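Local coordinates for protein putative phosphomethylpyrimidine kinase (Bacteroides thetaiotaomicron, PDB 3MBH) that probably phosphorylates pyridoxal with ATP, as a pyridoxal kinase of the ribokinase superfamily, and is seen here with pyridoxal bound, at residues D225-V230 with Q250-G255. Sequence-based numbering, arbitrary orientation.
Sequences DTFTSV and QFILQG. With PXL (3-hydroxy-5-(hydroxymethyl)-2-methylisonicotinaldehyde), chain G.
The ring of Phe-251 meets Thr-226 at its edge, near the ring plane, with CD2 of Phe-251 3.6 Å from CG2 of Thr-226. Val-230 CG2 approaches the same CD2 obliquely. The ring of Phe-227 has CD1 of Ile-252 and OG1 of Thr-228 at its edge, both near its plane. CD1 of Ile-252 packs most closely on CB of Phe-227, at 3.6 Å. This is a buried helix-helix contact of the ribokinase fold, carbon against carbon, with no hydrogen bond across. It joins helices 223-236 and 241-257, whose local axes run 143° apart, nearer antiparallel than parallel. CG2 of Thr-226, anti to the backbone N, is the branch that meets helix 241-257. This methyl carbon reaches both Phe-251 and Ile-252: CG1 of Ile-252 is 3.8 Å from it. Val-26 and Ile-30 of helix 24-33 also touch Thr-226, and Leu-272 and Val-275 touch Phe-251.

Asp-225 belongs to the pyridoxal pocket and does not touch residues 250-255. Its OD2 accepts a hydrogen bond from OP4 of pyridoxal at 2.6 Å, and another from Ser-23 N. An alanine here would probably leave the ligand hydroxyl and Ser-23 N without their carboxylate acceptor. The backbone of Asp-225 is gripped separately. Its O accepts from Ser-229 N and, at 2.9 Å, from Ser-229 OG, the two donors reaching it from opposite faces of the carbonyl plane.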
ATOM      1  N   ASP A 225      -1.375  23.145 -14.259  1.00 18.45           N
ATOM      2  CA  ASP A 225      -1.745  23.166 -12.884  1.00 18.50           C
ATOM      3  C   ASP A 225      -1.401  21.843 -12.202  1.00 17.66           C
ATOM      4  O   ASP A 225      -0.914  21.835 -11.066  1.00 18.43           O
ATOM      5  CB  ASP A 225      -3.227  23.517 -12.703  1.00 17.89           C
ATOM      6  CG  ASP A 225      -3.595  24.867 -13.312  1.00 19.96           C
ATOM      7  OD1 ASP A 225      -2.847  25.877 -13.139  1.00 20.67           O
ATOM      8  OD2 ASP A 225      -4.645  24.888 -13.998  1.00 17.13           O
ATOM      9  N   THR A 226      -1.596  20.731 -12.888  1.00 18.38           N
ATOM     10  CA  THR A 226      -1.213  19.428 -12.321  1.00 17.76           C
ATOM     11  C   THR A 226       0.302  19.360 -12.189  1.00 16.90           C
ATOM     12  O   THR A 226       0.826  18.989 -11.137  1.00 16.16           O
ATOM     13  CB  THR A 226      -1.684  18.265 -13.200  1.00 18.96           C
ATOM     14  OG1 THR A 226      -3.094  18.234 -13.187  1.00 18.91           O
ATOM     15  CG2 THR A 226      -1.137  16.921 -12.698  1.00 17.35           C
ATOM     16  N   PHE A 227       1.000  19.749 -13.245  1.00 16.78           N
ATOM     17  CA  PHE A 227       2.454  19.789 -13.231  1.00 17.14           C
ATOM     18  C   PHE A 227       3.046  20.616 -12.064  1.00 16.68           C
ATOM     19  O   PHE A 227       3.913  20.160 -11.330  1.00 15.89           O
ATOM     20  CB  PHE A 227       2.994  20.338 -14.564  1.00 17.82           C
ATOM     21  CG  PHE A 227       4.496  20.422 -14.614  1.00 16.45           C
ATOM     22  CD1 PHE A 227       5.245  19.340 -14.995  1.00 18.76           C
ATOM     23  CD2 PHE A 227       5.160  21.594 -14.248  1.00 18.62           C
ATOM     24  CE1 PHE A 227       6.647  19.410 -14.998  1.00 16.08           C
ATOM     25  CE2 PHE A 227       6.569  21.676 -14.251  1.00 16.68           C
ATOM     26  CZ  PHE A 227       7.298  20.595 -14.636  1.00 17.49           C
ATOM     27  N   THR A 228       2.557  21.838 -11.925  1.00 16.86           N
ATOM     28  CA  THR A 228       3.086  22.776 -10.937  1.00 17.11           C
ATOM     29  C   THR A 228       2.709  22.358  -9.533  1.00 16.69           C
ATOM     30  O   THR A 228       3.543  22.491  -8.623  1.00 16.15           O
ATOM     31  CB  THR A 228       2.734  24.274 -11.292  1.00 16.91           C
ATOM     32  OG1 THR A 228       3.187  24.522 -12.635  1.00 15.75           O
ATOM     33  CG2 THR A 228       3.388  25.278 -10.268  1.00 13.26           C
ATOM     34  N   SER A 229       1.515  21.765  -9.367  1.00 16.34           N
ATOM     35  CA  SER A 229       1.076  21.247  -8.063  1.00 16.24           C
ATOM     36  C   SER A 229       2.018  20.094  -7.602  1.00 16.91           C
ATOM     37  O   SER A 229       2.482  20.077  -6.435  1.00 16.47           O
ATOM     38  CB  SER A 229      -0.368  20.716  -8.132  1.00 16.82           C
ATOM     39  OG  SER A 229      -1.317  21.759  -8.227  1.00 16.61           O
ATOM     40  N   VAL A 230       2.368  19.191  -8.528  1.00 16.41           N
ATOM     41  CA  VAL A 230       3.290  18.102  -8.163  1.00 16.59           C
ATOM     42  C   VAL A 230       4.692  18.637  -7.899  1.00 16.15           C
ATOM     43  O   VAL A 230       5.341  18.242  -6.926  1.00 17.32           O
ATOM     44  CB  VAL A 230       3.279  16.935  -9.152  1.00 17.12           C
ATOM     45  CG1 VAL A 230       4.318  15.889  -8.673  1.00 14.24           C
ATOM     46  CG2 VAL A 230       1.839  16.325  -9.261  1.00 15.80           C
ATOM     47  N   GLN A 250       5.702  11.910 -14.798  1.00 17.68           N
ATOM     48  CA  GLN A 250       5.178  10.558 -14.745  1.00 19.41           C
ATOM     49  C   GLN A 250       3.727  10.524 -14.288  1.00 18.73           C
ATOM     50  O   GLN A 250       2.942   9.767 -14.825  1.00 18.89           O
ATOM     51  CB  GLN A 250       6.105   9.657 -13.924  1.00 20.21           C
ATOM     52  CG  GLN A 250       7.427   9.502 -14.762  1.00 26.17           C
ATOM     53  CD  GLN A 250       8.460   8.629 -14.108  1.00 33.09           C
ATOM     54  OE1 GLN A 250       8.102   7.619 -13.480  1.00 37.35           O
ATOM     55  NE2 GLN A 250       9.753   9.014 -14.232  1.00 31.37           N
ATOM     56  N   PHE A 251       3.370  11.403 -13.364  1.00 18.22           N
ATOM     57  CA  PHE A 251       2.000  11.501 -12.873  1.00 17.92           C
ATOM     58  C   PHE A 251       1.101  11.930 -13.999  1.00 17.83           C
ATOM     59  O   PHE A 251       0.087  11.307 -14.225  1.00 18.13           O
ATOM     60  CB  PHE A 251       1.891  12.488 -11.713  1.00 16.89           C
ATOM     61  CG  PHE A 251       0.542  12.566 -11.099  1.00 19.22           C
ATOM     62  CD1 PHE A 251       0.036  11.493 -10.374  1.00 19.37           C
ATOM     63  CD2 PHE A 251      -0.237  13.714 -11.231  1.00 18.85           C
ATOM     64  CE1 PHE A 251      -1.244  11.575  -9.783  1.00 18.85           C
ATOM     65  CE2 PHE A 251      -1.464  13.813 -10.630  1.00 20.18           C
ATOM     66  CZ  PHE A 251      -1.981  12.732  -9.912  1.00 20.57           C
ATOM     67  N   ILE A 252       1.501  12.952 -14.734  1.00 17.80           N
ATOM     68  CA  ILE A 252       0.724  13.443 -15.870  1.00 17.95           C
ATOM     69  C   ILE A 252       0.587  12.380 -16.969  1.00 16.72           C
ATOM     70  O   ILE A 252      -0.477  12.250 -17.543  1.00 17.11           O
ATOM     71  CB  ILE A 252       1.331  14.739 -16.483  1.00 17.34           C
ATOM     72  CG1 ILE A 252       1.192  15.892 -15.488  1.00 18.31           C
ATOM     73  CG2 ILE A 252       0.643  15.093 -17.827  1.00 14.92           C
ATOM     74  CD1 ILE A 252       2.109  17.071 -15.820  1.00 17.63           C
ATOM     75  N   LEU A 253       1.653  11.653 -17.249  1.00 17.25           N
ATOM     76  CA  LEU A 253       1.601  10.589 -18.258  1.00 16.99           C
ATOM     77  C   LEU A 253       0.558   9.551 -17.910  1.00 16.49           C
ATOM     78  O   LEU A 253      -0.225   9.154 -18.750  1.00 14.20           O
ATOM     79  CB  LEU A 253       2.961   9.906 -18.462  1.00 17.68           C
ATOM     80  CG  LEU A 253       3.073   8.800 -19.518  1.00 20.23           C
ATOM     81  CD1 LEU A 253       2.539   9.263 -20.901  1.00 17.89           C
ATOM     82  CD2 LEU A 253       4.573   8.325 -19.639  1.00 22.90           C
ATOM     83  N   GLN A 254       0.535   9.173 -16.645  1.00 17.55           N
ATOM     84  CA  GLN A 254      -0.441   8.221 -16.120  1.00 18.17           C
ATOM     85  C   GLN A 254      -1.839   8.732 -16.231  1.00 17.29           C
ATOM     86  O   GLN A 254      -2.714   8.000 -16.640  1.00 16.17           O
ATOM     87  CB  GLN A 254      -0.131   7.879 -14.659  1.00 19.34           C
ATOM     88  CG  GLN A 254       1.102   7.158 -14.527  1.00 23.23           C
ATOM     89  CD  GLN A 254       1.356   6.787 -13.126  1.00 30.44           C
ATOM     90  OE1 GLN A 254       0.924   5.707 -12.710  1.00 35.64           O
ATOM     91  NE2 GLN A 254       1.980   7.693 -12.343  1.00 30.14           N
ATOM     92  N   GLY A 255      -2.025  10.002 -15.872  1.00 16.47           N
ATOM     93  CA  GLY A 255      -3.307  10.683 -16.037  1.00 16.92           C
ATOM     94  C   GLY A 255      -3.805  10.785 -17.475  1.00 15.87           C
ATOM     95  O   GLY A 255      -4.996  10.737 -17.721  1.00 17.25           O
TER
HETATM   96  OP4 PXL G 400      -4.033  27.034 -15.414  1.00 34.53           O
HETATM   97  C5A PXL G 400      -4.884  26.826 -16.531  1.00 27.75           C
HETATM   98  C5  PXL G 400      -6.226  27.517 -16.265  1.00 24.58           C
HETATM   99  C6  PXL G 400      -6.683  27.927 -15.029  1.00 22.67           C
HETATM  100  N1  PXL G 400      -7.851  28.551 -14.878  1.00 21.31           N
HETATM  101  C2  PXL G 400      -8.745  28.818 -15.853  1.00 23.61           C
HETATM  102  C3  PXL G 400      -8.379  28.411 -17.216  1.00 23.63           C
HETATM  103  C4  PXL G 400      -7.058  27.765 -17.405  1.00 25.70           C
HETATM  104  C4A PXL G 400      -6.571  27.252 -18.683  1.00 27.24           C
HETATM  105  O4A PXL G 400      -7.430  27.175 -19.504  1.00 36.52           O
HETATM  106  O3  PXL G 400      -9.131  28.648 -18.303  1.00 25.80           O
HETATM  107  C2A PXL G 400     -10.041  29.488 -15.430  1.00 22.34           C